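Local coordinates for esterase (Rhizomucor miehei CAU432, PDB 4WY8) that hydrolyses carboxylic esters as a fungal carboxylesterase of the alpha/beta hydrolase fold, at the interface of chains A and B. Coordinates in Å, arbitrary orientation; residue numbers count along the deposited sequence, not the author numbering. Chains: chain A/B, esterase.

The interface of chains A and B. Residues chain A 252, 281-282, 313, 316; chain B 8, 286, 305.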
# COMPACT_ATOMS: atom_id res chain seq x y z
N ARG A 252 -13.27 9.62 -4.20
CA ARG A 252 -11.96 9.27 -3.61
C ARG A 252 -11.56 7.82 -3.98
O ARG A 252 -12.36 6.89 -3.83
CB ARG A 252 -12.04 9.46 -2.09
CG ARG A 252 -10.85 9.01 -1.28
CD ARG A 252 -11.11 9.24 0.23
NE ARG A 252 -10.39 8.28 1.07
CZ ARG A 252 -9.14 8.46 1.49
NH1 ARG A 252 -8.49 9.57 1.15
NH2 ARG A 252 -8.53 7.53 2.22
N VAL A 281 -6.63 10.52 -5.08
CA VAL A 281 -6.25 9.22 -5.65
C VAL A 281 -5.03 8.65 -4.93
O VAL A 281 -4.00 9.32 -4.82
CB VAL A 281 -5.95 9.34 -7.16
CG1 VAL A 281 -5.74 7.96 -7.79
CG2 VAL A 281 -7.09 10.05 -7.86
N THR A 282 -5.15 7.42 -4.45
CA THR A 282 -4.01 6.70 -3.90
C THR A 282 -3.74 5.54 -4.87
O THR A 282 -4.63 4.73 -5.11
CB THR A 282 -4.31 6.18 -2.46
OG1 THR A 282 -4.76 7.27 -1.65
CG2 THR A 282 -3.07 5.55 -1.82
N TRP A 313 -7.49 2.08 4.42
CA TRP A 313 -7.93 3.17 3.54
C TRP A 313 -9.42 3.45 3.61
O TRP A 313 -9.84 4.61 3.57
CB TRP A 313 -7.54 2.86 2.11
CG TRP A 313 -7.89 3.92 1.10
CD1 TRP A 313 -7.10 4.95 0.68
CD2 TRP A 313 -9.11 4.00 0.35
NE1 TRP A 313 -7.77 5.69 -0.28
CE2 TRP A 313 -9.00 5.13 -0.49
CE3 TRP A 313 -10.29 3.25 0.33
CZ2 TRP A 313 -10.03 5.52 -1.36
CZ3 TRP A 313 -11.31 3.63 -0.54
CH2 TRP A 313 -11.17 4.76 -1.37
N LYS A 316 -10.07 5.27 6.82
CA LYS A 316 -9.84 6.71 6.66
C LYS A 316 -10.97 7.40 5.84
O LYS A 316 -11.45 8.47 6.21
CB LYS A 316 -8.47 6.97 6.03
CG LYS A 316 -8.18 8.45 5.75
CD LYS A 316 -8.48 9.32 6.98
CE LYS A 316 -7.61 8.91 8.18
NZ LYS A 316 -6.18 9.31 8.04
N LYS B 8 1.68 14.26 -7.93
CA LYS B 8 0.55 14.88 -7.24
C LYS B 8 0.90 16.34 -6.93
O LYS B 8 2.08 16.66 -6.78
CB LYS B 8 0.20 14.09 -5.96
CG LYS B 8 0.01 12.57 -6.19
CD LYS B 8 -0.97 11.98 -5.17
CE LYS B 8 -1.14 10.48 -5.38
NZ LYS B 8 -1.45 9.75 -4.09
N TYR B 286 4.49 3.63 -4.37
CA TYR B 286 3.42 4.62 -4.44
C TYR B 286 3.63 5.53 -5.63
O TYR B 286 4.71 6.12 -5.80
CB TYR B 286 3.37 5.46 -3.17
CG TYR B 286 2.51 4.87 -2.07
CD1 TYR B 286 2.99 3.83 -1.27
CD2 TYR B 286 1.24 5.36 -1.83
CE1 TYR B 286 2.21 3.30 -0.25
CE2 TYR B 286 0.46 4.85 -0.81
CZ TYR B 286 0.94 3.82 -0.03
OH TYR B 286 0.15 3.31 0.97
N GLU B 305 -1.84 8.93 3.82
CA GLU B 305 -2.33 7.61 3.40
C GLU B 305 -1.30 6.51 3.69
O GLU B 305 -1.63 5.44 4.21
CB GLU B 305 -2.68 7.60 1.90
CG GLU B 305 -3.71 8.67 1.50
CD GLU B 305 -5.09 8.45 2.10
OE1 GLU B 305 -5.45 7.28 2.35
OE2 GLU B 305 -5.81 9.45 2.33
O HOH W 1 -3.02 10.13 -1.82
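A:Arg252 and B:Glu305 meet tip to tip: the arginine holds CG anti to its backbone N (chi1 174°) and runs extended to NE, which projects the guanidinium across the interface, whereas the glutamate, on helix 301-321 of its chain, has CG anti to the carbonyl carbon and bends at chi2 (-66°), turning its carboxylate to meet it. The pair illustrates how a charged contact can be bidentate without being coplanar. NH1 of A:Arg252 gives a fairly straight hydrogen bond and salt bridge of 2.9 Å to the carboxylate OE2 of B:Glu305, which lies in the guanidinium plane yet is approached from above the carboxylate plane. NH2 of A:Arg252 reaches OE1 of B:Glu305 at 3.1 Å, on its syn side but tilted out of the carboxylate plane, and the two flat groups stand 49° apart. Second-shell support comes from A:Trp313 on helix 301-322, whose indole NE1 sits 3.2 Å above the guanidinium plane of A:Arg252, toward its rim, which should limit rotation of that group. The same indole brings its CD1 near the carboxylate OE1 of B:Glu305. The side-chain amino group NZ of A:Lys316, not in contact, may add a favourable field at the carboxylate.

Alongside, B:Lys8 stretches an extended chain over the boundary, and its NZ donates to the backbone O of A:Val281, at the start of strand 281-286. A:Thr282 lies beside B:Tyr286, both pointing the same way, with methyl CG2 of A:Thr282 3.7 Å from ring carbon CE2 of B:Tyr286, while the hydroxyl OG1 of A:Thr282 passes CG of B:Glu305. Two-fold symmetry repeats each contact with the chains exchanged, though this A-B pairing may not be the biological dimer. A water joins the lysine grip, 2.8 Å from NZ of B:Lys8 and 3.3 Å from O of A:Val281.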